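PDB 3VSF: ricin B lectin from Clostridium thermocellum, which is an exo-beta-1,3-galactanase, pairing a family 43 glycoside hydrolase domain with a beta-trefoil carbohydrate-binding module that binds galactose. Local coordinates for residues S370-D375 with I387-D392; I468-W473 with Q492-V497; G431-Q436 with G478-Q483; T360-L365 with S397-L402; G379-A384 with V415-A420. All coordinates share one frame; numbering follows the deposited sequence.

Contact 1: residues S370-D375 with I387-D392; sequences SGKVLD and IVQWTD
Four backbone hydrogen bonds stitch V373 to W390 and D375 to V388, two for each of these hydrogen-bonded pairs of an antiparallel hairpin. The straightest runs from V373 N to W390 O, 2.7 Å with 174° at the hydrogen. Between them L374 faces Q389 as a non-hydrogen-bonded pair, and the CA of Q389 leans on V373 O in a CA-H...O contact.

At the open end the polar side chains take over. S370 OG closes an ST turn by accepting from K372 N, and gives its own proton to Q389 OE1 at 2.6 Å, coming in from above the amide plane. Q389 reaches the turn because its chain runs extended beyond CG (chi2 169°). S370 OG also accepts from N367 ND2, and Q389 NE2 donates to E476 O. K372 lays CD against the W390-T391 peptide and takes CE to 3.2 Å from T391 OG1, a hydroxyl bonded to D477.

The apolar contact is L374 CD1 with I387 CG2, at 3.6 Å.

The hairpin 373-376/385-390 lies between strands: L374 pairs by its backbone with L365 of strand 363-367, while I387 bonds to I481, and Q389 to G478 and G479 at the start of strand 479-484.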
# COMPACT_ATOMS: atom_id res chain seq x y z
N SER A 370 32.54 23.47 -7.68
CA SER A 370 31.79 24.16 -8.73
C SER A 370 31.02 25.37 -8.20
O SER A 370 30.83 26.35 -8.91
CB SER A 370 30.83 23.20 -9.42
OG SER A 370 29.81 22.78 -8.53
N GLY A 371 30.59 25.29 -6.95
CA GLY A 371 29.76 26.33 -6.37
C GLY A 371 28.31 26.17 -6.76
O GLY A 371 27.45 26.96 -6.37
N LYS A 372 28.03 25.13 -7.55
CA LYS A 372 26.67 24.81 -7.96
C LYS A 372 25.96 24.02 -6.86
O LYS A 372 26.61 23.48 -5.96
CB LYS A 372 26.68 24.01 -9.26
CG LYS A 372 27.32 24.73 -10.44
CD LYS A 372 26.47 25.91 -10.90
CE LYS A 372 27.05 26.55 -12.15
NZ LYS A 372 28.40 27.13 -11.92
N VAL A 373 24.64 23.95 -6.93
CA VAL A 373 23.86 23.26 -5.91
C VAL A 373 23.15 22.03 -6.46
O VAL A 373 22.90 21.93 -7.66
CB VAL A 373 22.81 24.19 -5.27
CG1 VAL A 373 23.50 25.39 -4.63
CG2 VAL A 373 21.80 24.65 -6.31
N LEU A 374 22.82 21.10 -5.57
CA LEU A 374 22.14 19.87 -5.96
C LEU A 374 20.75 20.19 -6.51
O LEU A 374 19.98 20.92 -5.89
CB LEU A 374 22.03 18.92 -4.77
CG LEU A 374 21.83 17.44 -5.13
CD1 LEU A 374 23.01 16.94 -5.95
CD2 LEU A 374 21.64 16.60 -3.88
N ASP A 375 20.44 19.63 -7.68
CA ASP A 375 19.20 19.96 -8.37
C ASP A 375 18.70 18.76 -9.17
O ASP A 375 19.39 17.75 -9.30
CB ASP A 375 19.42 21.16 -9.30
CG ASP A 375 18.13 21.68 -9.91
OD1 ASP A 375 17.10 21.66 -9.21
OD2 ASP A 375 18.16 22.10 -11.08
N ILE A 387 19.71 13.48 -11.49
CA ILE A 387 20.15 14.52 -10.57
C ILE A 387 21.36 15.25 -11.13
O ILE A 387 22.36 14.63 -11.49
CB ILE A 387 20.50 13.95 -9.18
CG1 ILE A 387 19.27 13.30 -8.54
CG2 ILE A 387 21.05 15.04 -8.28
CD1 ILE A 387 18.12 14.27 -8.31
N VAL A 388 21.28 16.57 -11.20
CA VAL A 388 22.36 17.38 -11.75
C VAL A 388 22.67 18.56 -10.84
O VAL A 388 21.88 18.91 -9.96
CB VAL A 388 22.01 17.92 -13.14
CG1 VAL A 388 21.76 16.78 -14.11
CG2 VAL A 388 20.80 18.84 -13.07
N GLN A 389 23.84 19.17 -11.04
CA GLN A 389 24.19 20.39 -10.33
C GLN A 389 23.75 21.59 -11.15
O GLN A 389 23.80 21.56 -12.38
CB GLN A 389 25.70 20.46 -10.07
CG GLN A 389 26.53 20.71 -11.32
CD GLN A 389 27.98 21.04 -11.00
OE1 GLN A 389 28.40 20.97 -9.84
NE2 GLN A 389 28.75 21.38 -12.02
N TRP A 390 23.31 22.64 -10.48
CA TRP A 390 22.85 23.84 -11.17
C TRP A 390 23.14 25.09 -10.35
O TRP A 390 23.42 25.00 -9.15
CB TRP A 390 21.35 23.75 -11.47
CG TRP A 390 20.92 24.59 -12.62
CD1 TRP A 390 20.49 25.89 -12.58
CD2 TRP A 390 20.88 24.20 -14.00
NE1 TRP A 390 20.18 26.33 -13.84
CE2 TRP A 390 20.41 25.31 -14.73
CE3 TRP A 390 21.19 23.03 -14.68
CZ2 TRP A 390 20.25 25.28 -16.12
CZ3 TRP A 390 21.03 22.99 -16.06
CH2 TRP A 390 20.56 24.11 -16.76
N THR A 391 23.07 26.25 -10.99
CA THR A 391 23.32 27.52 -10.33
C THR A 391 22.25 27.82 -9.29
O THR A 391 21.06 27.64 -9.55
CB THR A 391 23.40 28.68 -11.33
OG1 THR A 391 24.41 28.41 -12.31
CG2 THR A 391 23.72 29.98 -10.62
N ASP A 392 22.67 28.27 -8.12
CA ASP A 392 21.75 28.63 -7.05
C ASP A 392 20.77 29.69 -7.54
O ASP A 392 21.12 30.86 -7.65
CB ASP A 392 22.51 29.14 -5.83
CG ASP A 392 21.63 29.33 -4.61
OD1 ASP A 392 20.41 29.53 -4.79
OD2 ASP A 392 22.15 29.27 -3.48

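Contact 2: residues I468-W473 with Q492-V497; sequences IDVRKW and QHWKLV
Two side-chain hydrogen bonds tie I468-W473 to Q492-V497. W494 NE1 donates to the backbone I468 O at 3.0 Å, with 162° at the hydrogen. The acceptor lies in the plane of the indole, at its edge, yet the N-H reaches the carbonyl from well above the peptide plane. The second bond joins Q492 NE2 to D469 OD2 at 2.9 Å and is nearly straight, 167°. Here the oxygen sits in the amide plane of Q492, whereas the nitrogen meets the carboxylate from above; the two flat groups stand perpendicular to each other. The extended glutamine chain (chi2 177°) carries its amide out to the aspartate. Nearer the backbone, Q492 CG lies 3.3 Å from D469 OD2.

Packing adds to the indole bond. I468 CG2 touches W494 CZ2 at 3.8 Å, its side chain crossing the indole at about a right angle. V470 CG2 approaches the same CZ2 at 3.5 Å and reaches on to CH2.

All five residues are buried, and their polar atoms are well supplied. The Q492 amide is gripped at both ends, NE2 also donating to S485 O and OE1 accepting from A487 N, which fixes its rotation. D469 OD2 also binds a glycerol, probably from the crystallisation liquor; a carboxylate oriented by a second-shell glutamine and able to hold a polyol hydroxyl is consistent with a sugar-binding pocket in this part of the trefoil.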
# COMPACT_ATOMS: atom_id res chain seq x y z
N ILE A 468 28.56 11.23 -2.80
CA ILE A 468 27.88 12.01 -3.82
C ILE A 468 28.94 12.82 -4.56
O ILE A 468 29.69 13.58 -3.95
CB ILE A 468 26.84 12.97 -3.21
CG1 ILE A 468 25.77 12.17 -2.46
CG2 ILE A 468 26.21 13.83 -4.30
CD1 ILE A 468 24.67 13.03 -1.88
N ASP A 469 28.99 12.66 -5.88
CA ASP A 469 30.10 13.19 -6.66
C ASP A 469 29.61 13.89 -7.93
O ASP A 469 28.70 13.41 -8.61
CB ASP A 469 31.05 12.05 -7.04
CG ASP A 469 32.36 12.54 -7.62
OD1 ASP A 469 32.37 13.60 -8.28
OD2 ASP A 469 33.39 11.86 -7.42
N VAL A 470 30.20 15.04 -8.24
CA VAL A 470 29.95 15.72 -9.50
C VAL A 470 30.85 15.12 -10.58
O VAL A 470 32.07 15.24 -10.50
CB VAL A 470 30.21 17.23 -9.40
CG1 VAL A 470 29.85 17.92 -10.71
CG2 VAL A 470 29.42 17.83 -8.25
N ARG A 471 30.24 14.49 -11.58
CA ARG A 471 30.98 13.77 -12.61
C ARG A 471 32.03 14.64 -13.30
O ARG A 471 31.74 15.74 -13.76
CB ARG A 471 30.03 13.18 -13.65
CG ARG A 471 30.75 12.42 -14.75
CD ARG A 471 29.84 12.14 -15.93
NE ARG A 471 28.65 11.38 -15.54
CZ ARG A 471 28.64 10.07 -15.34
NH1 ARG A 471 29.75 9.36 -15.48
NH2 ARG A 471 27.51 9.46 -14.99
N LYS A 472 33.25 14.12 -13.38
CA LYS A 472 34.33 14.77 -14.11
C LYS A 472 34.67 16.17 -13.59
O LYS A 472 35.14 17.02 -14.34
CB LYS A 472 34.00 14.84 -15.60
CG LYS A 472 34.83 13.92 -16.47
CD LYS A 472 34.51 12.46 -16.19
CE LYS A 472 35.46 11.55 -16.95
NZ LYS A 472 36.87 11.74 -16.51
N TRP A 473 34.43 16.40 -12.30
CA TRP A 473 34.72 17.69 -11.69
C TRP A 473 34.03 18.84 -12.43
O TRP A 473 34.50 19.98 -12.39
CB TRP A 473 36.23 17.94 -11.67
CG TRP A 473 37.00 17.02 -10.77
CD1 TRP A 473 37.19 15.68 -10.94
CD2 TRP A 473 37.69 17.38 -9.57
NE1 TRP A 473 37.95 15.18 -9.91
CE2 TRP A 473 38.28 16.20 -9.06
CE3 TRP A 473 37.88 18.58 -8.88
CZ2 TRP A 473 39.03 16.19 -7.89
CZ3 TRP A 473 38.62 18.57 -7.72
CH2 TRP A 473 39.19 17.38 -7.23
N GLN A 492 33.63 16.40 -4.42
CA GLN A 492 32.92 15.43 -3.59
C GLN A 492 32.51 16.05 -2.25
O GLN A 492 31.90 15.39 -1.42
CB GLN A 492 33.81 14.21 -3.34
CG GLN A 492 34.21 13.47 -4.60
CD GLN A 492 35.15 12.31 -4.33
OE1 GLN A 492 35.81 12.27 -3.29
NE2 GLN A 492 35.21 11.36 -5.25
N HIS A 493 32.87 17.31 -2.06
CA HIS A 493 32.55 18.02 -0.82
C HIS A 493 31.36 18.94 -1.00
O HIS A 493 31.31 19.73 -1.95
CB HIS A 493 33.77 18.80 -0.33
CG HIS A 493 34.99 17.96 -0.11
ND1 HIS A 493 36.21 18.49 0.27
CD2 HIS A 493 35.18 16.62 -0.21
CE1 HIS A 493 37.09 17.51 0.39
NE2 HIS A 493 36.49 16.37 0.11
N TRP A 494 30.40 18.85 -0.09
CA TRP A 494 29.16 19.63 -0.19
C TRP A 494 28.88 20.41 1.09
O TRP A 494 29.10 19.92 2.19
CB TRP A 494 27.99 18.71 -0.51
CG TRP A 494 28.17 17.91 -1.77
CD1 TRP A 494 28.88 16.76 -1.91
CD2 TRP A 494 27.63 18.21 -3.06
NE1 TRP A 494 28.82 16.32 -3.21
CE2 TRP A 494 28.06 17.20 -3.93
CE3 TRP A 494 26.82 19.24 -3.56
CZ2 TRP A 494 27.71 17.18 -5.28
CZ3 TRP A 494 26.48 19.22 -4.90
CH2 TRP A 494 26.92 18.20 -5.74
N LYS A 495 28.38 21.63 0.93
CA LYS A 495 28.01 22.46 2.06
C LYS A 495 26.50 22.49 2.27
O LYS A 495 25.74 22.69 1.32
CB LYS A 495 28.54 23.89 1.89
CG LYS A 495 27.91 24.90 2.84
CD LYS A 495 28.67 26.22 2.86
CE LYS A 495 29.97 26.09 3.64
NZ LYS A 495 30.65 27.41 3.82
N LEU A 496 26.08 22.28 3.51
CA LEU A 496 24.66 22.29 3.85
C LEU A 496 24.23 23.70 4.23
O LEU A 496 24.69 24.25 5.23
CB LEU A 496 24.39 21.32 5.00
CG LEU A 496 22.93 21.00 5.31
CD1 LEU A 496 22.26 20.35 4.11
CD2 LEU A 496 22.83 20.09 6.53
N VAL A 497 23.34 24.29 3.43
CA VAL A 497 22.92 25.67 3.64
C VAL A 497 21.41 25.80 3.86
O VAL A 497 20.62 25.44 2.99
CB VAL A 497 23.32 26.56 2.45
CG1 VAL A 497 22.77 27.97 2.63
CG2 VAL A 497 24.83 26.59 2.29

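Contact 3: residues G431-Q436 with G478-Q483; sequences GGVLIQ and GGIIQQ
L434 of G431-Q436 points into G478-Q483, and it does so beside a backbone bond, L434 N to I481 O at 3.1 Å and 159°. Its CB rests 3.5 Å from that same carbonyl oxygen. Beyond CG the branches separate: CD1 lies against the backbone of Q482, 3.6 Å from its C, and reaches Q483 CB at 3.8 Å, while CD2 meets Q482 O at 3.8 Å and I481 CG2 at 3.9 Å, the leucine and isoleucine side chains crossing at a slant.

On the outer side V433 CG2 touches I480 CG2. Toward the start of the strand, G431 N donates to Q483 O at 2.8 Å, head-on to the carbonyl, and a weak bond returns from Q483 N to G432 O. G431, a glycine with positive phi (86°), brings its CA within 3.4 Å of Q482 OE1.

The two strands run antiparallel but splayed, 114° apart, so they pair over a short length before parting. Strand 385-390 fits into the fork, I387 bonding through its backbone to both L434 and I481. Strand 420-423 flanks 432-437 and strand 467-470 flanks 479-484, and I468 of the latter flanking strand packs on both L434 and I481.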
# COMPACT_ATOMS: atom_id res chain seq x y z
N GLY A 431 30.90 5.96 -10.80
CA GLY A 431 30.20 6.55 -11.93
C GLY A 431 28.72 6.23 -11.92
O GLY A 431 27.99 6.62 -12.83
N GLY A 432 28.28 5.51 -10.89
CA GLY A 432 26.88 5.17 -10.74
C GLY A 432 26.01 6.40 -10.61
O GLY A 432 26.12 7.15 -9.64
N VAL A 433 25.15 6.62 -11.60
CA VAL A 433 24.31 7.81 -11.65
C VAL A 433 23.34 7.91 -10.47
O VAL A 433 22.80 6.90 -10.01
CB VAL A 433 23.51 7.86 -12.97
CG1 VAL A 433 22.09 8.34 -12.72
CG2 VAL A 433 24.22 8.75 -13.98
N LEU A 434 23.14 9.13 -9.98
CA LEU A 434 22.16 9.40 -8.94
C LEU A 434 20.88 9.97 -9.54
O LEU A 434 20.93 10.79 -10.46
CB LEU A 434 22.72 10.36 -7.89
CG LEU A 434 23.34 9.74 -6.64
CD1 LEU A 434 24.36 8.67 -7.00
CD2 LEU A 434 23.96 10.81 -5.76
N ILE A 435 19.74 9.53 -9.02
CA ILE A 435 18.45 10.00 -9.50
C ILE A 435 17.52 10.31 -8.33
O ILE A 435 17.87 10.05 -7.18
CB ILE A 435 17.76 8.94 -10.38
CG1 ILE A 435 17.48 7.67 -9.57
CG2 ILE A 435 18.61 8.62 -11.60
CD1 ILE A 435 16.82 6.57 -10.37
N GLN A 436 16.35 10.86 -8.63
CA GLN A 436 15.30 10.99 -7.63
C GLN A 436 14.29 9.87 -7.87
O GLN A 436 13.81 9.69 -8.99
CB GLN A 436 14.62 12.36 -7.70
CG GLN A 436 13.84 12.61 -8.98
CD GLN A 436 13.00 13.87 -8.90
OE1 GLN A 436 13.02 14.58 -7.90
NE2 GLN A 436 12.25 14.14 -9.96
N GLY A 478 24.14 21.59 -15.30
CA GLY A 478 23.73 20.32 -15.86
C GLY A 478 24.73 19.21 -15.59
O GLY A 478 24.59 18.10 -16.10
N GLY A 479 25.75 19.52 -14.79
CA GLY A 479 26.75 18.53 -14.43
C GLY A 479 26.11 17.33 -13.75
O GLY A 479 25.38 17.48 -12.77
N ILE A 480 26.39 16.14 -14.27
CA ILE A 480 25.79 14.92 -13.75
C ILE A 480 26.27 14.62 -12.33
O ILE A 480 27.47 14.57 -12.07
CB ILE A 480 26.09 13.70 -14.64
CG1 ILE A 480 25.39 13.84 -16.00
CG2 ILE A 480 25.65 12.42 -13.96
CD1 ILE A 480 26.07 14.80 -16.95
N ILE A 481 25.32 14.41 -11.42
CA ILE A 481 25.64 14.00 -10.06
C ILE A 481 25.67 12.48 -9.99
O ILE A 481 24.72 11.81 -10.41
CB ILE A 481 24.62 14.54 -9.05
CG1 ILE A 481 24.60 16.07 -9.09
CG2 ILE A 481 24.96 14.05 -7.65
CD1 ILE A 481 25.94 16.71 -8.80
N GLN A 482 26.76 11.93 -9.47
CA GLN A 482 26.96 10.48 -9.48
C GLN A 482 27.48 9.95 -8.16
O GLN A 482 27.48 10.64 -7.14
CB GLN A 482 27.93 10.10 -10.60
CG GLN A 482 29.34 10.62 -10.37
CD GLN A 482 30.29 10.27 -11.51
OE1 GLN A 482 29.86 9.89 -12.60
NE2 GLN A 482 31.59 10.39 -11.26
N GLN A 483 27.92 8.70 -8.19
CA GLN A 483 28.45 8.01 -7.03
C GLN A 483 29.91 7.67 -7.31
O GLN A 483 30.24 7.21 -8.41
CB GLN A 483 27.65 6.73 -6.79
CG GLN A 483 27.99 5.99 -5.52
CD GLN A 483 27.22 4.68 -5.40
OE1 GLN A 483 26.50 4.45 -4.43
NE2 GLN A 483 27.37 3.82 -6.40

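Contact 4: residues T360-L365 with S397-L402; sequences TTRYKL and SQQWYL
Y363 and L402 meet at about a right angle, L402 CD1 making an off-centre CH-pi contact with the phenol ring, 4.1 Å from its centroid. The tyrosine has CG opposite its carbonyl carbon (chi1 -66°), which also lays the ring edge along W400 O.

R362 turns at chi3 (142°) and thereby offers two different sides of its guanidinium. The edge, through NE, makes a weak bond to Q399 OE1 at 3.1 Å, with the amide steeply inclined to the guanidinium. One face, near its rim, is covered by Y401 OH, 3.5 Å from R362 NH1; the tyrosine runs alongside the arginine, and T360 O lies at the edge of its ring, 3.3 Å from Y401 CE1. Q399 is anchored at its other end, NE2 donating to S395 O.

K364 is straight until chi4 (-67°), where a bend brings NZ to 2.8 Å from Q398 OE1. T391 O holds the NE2 of that glutamine.

The backbones join through a single bridge, Y363 with W400, whose firmer bond is W400 N to Y363 O at 2.9 Å. W400 NE1 donates to L374 O. Q398-Q399-W400 fits the QxW repeat characteristic of ricin-type beta-trefoils.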
# COMPACT_ATOMS: atom_id res chain seq x y z
N THR A 360 10.77 20.04 8.82
CA THR A 360 10.44 20.73 7.58
C THR A 360 11.56 21.65 7.08
O THR A 360 11.44 22.28 6.03
CB THR A 360 9.13 21.55 7.72
OG1 THR A 360 8.13 20.75 8.35
CG2 THR A 360 8.63 22.01 6.36
N THR A 361 12.65 21.72 7.85
CA THR A 361 13.78 22.57 7.48
C THR A 361 14.26 22.28 6.06
O THR A 361 14.61 21.15 5.73
CB THR A 361 14.96 22.41 8.45
OG1 THR A 361 14.55 22.77 9.77
CG2 THR A 361 16.12 23.29 8.03
N ARG A 362 14.27 23.31 5.22
CA ARG A 362 14.72 23.18 3.83
C ARG A 362 16.22 23.43 3.71
O ARG A 362 16.79 24.22 4.46
CB ARG A 362 13.95 24.16 2.94
CG ARG A 362 12.47 23.84 2.79
CD ARG A 362 11.70 25.07 2.34
NE ARG A 362 10.64 24.74 1.38
CZ ARG A 362 9.41 24.37 1.71
NH1 ARG A 362 9.07 24.25 2.99
NH2 ARG A 362 8.53 24.09 0.76
N TYR A 363 16.86 22.74 2.77
CA TYR A 363 18.30 22.87 2.59
C TYR A 363 18.72 23.00 1.13
O TYR A 363 17.98 22.62 0.22
CB TYR A 363 19.02 21.66 3.21
CG TYR A 363 18.92 21.56 4.71
CD1 TYR A 363 19.73 22.33 5.54
CD2 TYR A 363 18.02 20.68 5.31
CE1 TYR A 363 19.64 22.23 6.91
CE2 TYR A 363 17.93 20.58 6.68
CZ TYR A 363 18.75 21.36 7.48
OH TYR A 363 18.66 21.26 8.85
N LYS A 364 19.91 23.54 0.93
CA LYS A 364 20.56 23.55 -0.37
C LYS A 364 21.93 22.88 -0.23
O LYS A 364 22.64 23.12 0.75
CB LYS A 364 20.74 24.97 -0.89
CG LYS A 364 19.55 25.52 -1.66
CD LYS A 364 19.79 26.97 -2.07
CE LYS A 364 18.69 27.48 -2.99
NZ LYS A 364 18.70 26.78 -4.31
N LEU A 365 22.28 22.04 -1.19
CA LEU A 365 23.58 21.37 -1.16
C LEU A 365 24.53 22.00 -2.17
O LEU A 365 24.41 21.78 -3.37
CB LEU A 365 23.42 19.87 -1.42
CG LEU A 365 22.71 19.10 -0.31
CD1 LEU A 365 22.50 17.64 -0.70
CD2 LEU A 365 23.51 19.20 0.98
N SER A 397 13.23 22.92 -6.94
CA SER A 397 13.97 21.71 -7.26
C SER A 397 15.31 21.63 -6.54
O SER A 397 15.90 20.56 -6.42
CB SER A 397 14.19 21.61 -8.77
OG SER A 397 12.96 21.67 -9.47
N GLN A 398 15.78 22.77 -6.04
CA GLN A 398 17.08 22.83 -5.39
C GLN A 398 16.96 22.84 -3.87
O GLN A 398 17.93 23.13 -3.16
CB GLN A 398 17.86 24.06 -5.86
CG GLN A 398 18.11 24.09 -7.36
CD GLN A 398 18.85 25.33 -7.81
OE1 GLN A 398 18.96 26.30 -7.06
NE2 GLN A 398 19.38 25.30 -9.03
N GLN A 399 15.77 22.52 -3.37
CA GLN A 399 15.53 22.49 -1.93
C GLN A 399 15.28 21.05 -1.47
O GLN A 399 14.57 20.30 -2.14
CB GLN A 399 14.36 23.39 -1.56
CG GLN A 399 14.47 24.80 -2.14
CD GLN A 399 13.33 25.70 -1.72
OE1 GLN A 399 12.79 25.57 -0.62
NE2 GLN A 399 12.95 26.62 -2.60
N TRP A 400 15.86 20.68 -0.33
CA TRP A 400 15.81 19.29 0.12
C TRP A 400 15.53 19.16 1.61
O TRP A 400 16.07 19.90 2.43
CB TRP A 400 17.13 18.59 -0.22
CG TRP A 400 17.50 18.68 -1.67
CD1 TRP A 400 18.09 19.73 -2.31
CD2 TRP A 400 17.31 17.66 -2.67
NE1 TRP A 400 18.27 19.44 -3.64
CE2 TRP A 400 17.81 18.17 -3.88
CE3 TRP A 400 16.77 16.37 -2.65
CZ2 TRP A 400 17.78 17.44 -5.07
CZ3 TRP A 400 16.74 15.65 -3.83
CH2 TRP A 400 17.24 16.18 -5.02
N TYR A 401 14.66 18.20 1.96
CA TYR A 401 14.41 17.86 3.35
C TYR A 401 15.42 16.82 3.82
O TYR A 401 16.04 16.15 3.00
CB TYR A 401 13.00 17.29 3.53
CG TYR A 401 11.88 18.24 3.18
CD1 TYR A 401 11.61 19.35 3.98
CD2 TYR A 401 11.07 18.02 2.07
CE1 TYR A 401 10.57 20.21 3.66
CE2 TYR A 401 10.04 18.87 1.76
CZ TYR A 401 9.79 19.97 2.55
OH TYR A 401 8.76 20.82 2.24
N LEU A 402 15.57 16.70 5.13
CA LEU A 402 16.43 15.66 5.70
C LEU A 402 15.69 14.85 6.75
O LEU A 402 15.44 15.33 7.86
CB LEU A 402 17.70 16.28 6.29
CG LEU A 402 18.68 16.92 5.31
CD1 LEU A 402 19.89 17.47 6.05
CD2 LEU A 402 19.10 15.93 4.23

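Contact 5: residues G379-A384 with V415-A420; sequences GSVDNA and VKSGRA
Two surface loops of the ricin-type beta-trefoil, one within the hairpin of strands 373-376 and 385-390 and the other leading from strand 409-414 into 420-423, are clasped here by a lysine and an arginine. R419 NE donates to V381 O at 2.7 Å, almost perfectly straight at 175°, with the oxygen in the guanidinium plane. The chain runs extended from CG to NE (chi3 -178°), which carries the head group across to the opposite loop. There N383 crosses it at about a right angle and places CB over one face, 3.5 Å from R419 CZ, while its amide is inclined 32° to the guanidinium. N383 OD1 lies 3.1 Å from R419 NH1 and also takes a weak bond from T438 N.

At the other end K416 is stretched out fully, and NZ donates to G379 O at 2.7 Å in the carbonyl plane. V381 lies between the two bonds: its CG1 touches K416 CG at 3.6 Å and S417 CB at 3.7 Å. Within its own loop S380 OG accepts from D382 N, an ST turn that shapes the backbone leading to V381 O.

The charge of R419 has a second partner, since NH1 forms a salt bridge with E337, on strand 336-337 of the last sheet of the hydrolase domain. Both loops are bonded to strand 432-437: Q436 NE2 bonds to S380 O and D382 O, A384 pairs with the backbone of Q436, and A420 with that of Y437.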
# COMPACT_ATOMS: atom_id res chain seq x y z
N GLY A 379 14.35 20.55 -13.57
CA GLY A 379 13.47 20.71 -12.42
C GLY A 379 12.26 19.80 -12.50
O GLY A 379 11.16 20.17 -12.08
N SER A 380 12.46 18.61 -13.05
CA SER A 380 11.37 17.66 -13.26
C SER A 380 10.92 17.00 -11.96
O SER A 380 11.71 16.84 -11.02
CB SER A 380 11.78 16.59 -14.27
OG SER A 380 10.72 15.67 -14.50
N VAL A 381 9.65 16.62 -11.91
CA VAL A 381 9.11 15.88 -10.77
C VAL A 381 8.90 14.43 -11.16
O VAL A 381 8.42 13.62 -10.35
CB VAL A 381 7.78 16.49 -10.28
CG1 VAL A 381 8.03 17.84 -9.63
CG2 VAL A 381 6.79 16.60 -11.43
N ASP A 382 9.24 14.10 -12.40
CA ASP A 382 9.11 12.73 -12.90
C ASP A 382 9.95 11.76 -12.08
O ASP A 382 10.96 12.15 -11.48
CB ASP A 382 9.53 12.66 -14.37
CG ASP A 382 8.55 13.37 -15.29
OD1 ASP A 382 7.67 14.09 -14.77
OD2 ASP A 382 8.67 13.20 -16.52
N ASN A 383 9.53 10.51 -12.05
CA ASN A 383 10.25 9.48 -11.31
C ASN A 383 11.52 9.07 -12.06
O ASN A 383 11.52 8.98 -13.29
CB ASN A 383 9.36 8.26 -11.07
CG ASN A 383 9.90 7.35 -9.99
OD1 ASN A 383 10.56 7.79 -9.06
ND2 ASN A 383 9.61 6.05 -10.12
N ALA A 384 12.59 8.83 -11.31
CA ALA A 384 13.87 8.42 -11.88
C ALA A 384 14.56 9.54 -12.66
O ALA A 384 15.45 9.29 -13.46
CB ALA A 384 13.71 7.18 -12.75
N VAL A 415 11.98 18.80 -2.50
CA VAL A 415 10.80 19.54 -2.05
C VAL A 415 9.73 19.61 -3.14
O VAL A 415 8.57 19.28 -2.90
CB VAL A 415 11.16 20.96 -1.58
CG1 VAL A 415 9.90 21.77 -1.35
CG2 VAL A 415 12.01 20.90 -0.32
N LYS A 416 10.13 20.03 -4.34
CA LYS A 416 9.20 20.13 -5.46
C LYS A 416 8.55 18.78 -5.75
O LYS A 416 7.39 18.71 -6.14
CB LYS A 416 9.92 20.65 -6.71
CG LYS A 416 8.99 20.87 -7.89
CD LYS A 416 9.74 21.44 -9.09
CE LYS A 416 8.81 21.62 -10.27
NZ LYS A 416 9.50 22.23 -11.44
N SER A 417 9.31 17.71 -5.54
CA SER A 417 8.79 16.35 -5.68
C SER A 417 9.20 15.53 -4.47
O SER A 417 10.36 15.53 -4.07
CB SER A 417 9.32 15.70 -6.96
OG SER A 417 10.73 15.59 -6.93
N GLY A 418 8.23 14.84 -3.87
CA GLY A 418 8.48 14.08 -2.65
C GLY A 418 9.41 12.89 -2.82
O GLY A 418 9.51 12.04 -1.93
N ARG A 419 10.09 12.84 -3.96
CA ARG A 419 10.99 11.73 -4.26
C ARG A 419 12.31 11.87 -3.52
O ARG A 419 12.73 12.98 -3.18
CB ARG A 419 11.21 11.62 -5.76
CG ARG A 419 9.92 11.66 -6.56
CD ARG A 419 10.14 11.34 -8.02
NE ARG A 419 8.89 11.44 -8.78
CZ ARG A 419 7.96 10.49 -8.80
NH1 ARG A 419 8.13 9.37 -8.11
NH2 ARG A 419 6.85 10.66 -9.51
N ALA A 420 12.97 10.75 -3.27
CA ALA A 420 14.21 10.74 -2.50
C ALA A 420 15.44 10.57 -3.38
O ALA A 420 15.37 10.00 -4.47
CB ALA A 420 14.17 9.64 -1.44

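Overall arrangement
All five contacts lie in the beta-trefoil. Contacts 1 and 3 share a sheet, their centres about 11 Å apart, and contact 2 joins it through D469 O and Q482 N at 2.6 Å. Contact 4 lies about 13 Å from contact 1, centre to centre, and meets contact 2 through V497 O and K364 N. Contact 5, nearest the hydrolase side, is tied to contact 4 by Q399 O and V415 N at 3.0 Å; its centre is about 20 Å from that of contact 2. Galactose, absent from this chain, binds at D422, D425, N440 and N444: the side chain of Q483 is about 6 Å from that of N444, L434 about 7 Å from D422, and N383 about 8 Å from N440.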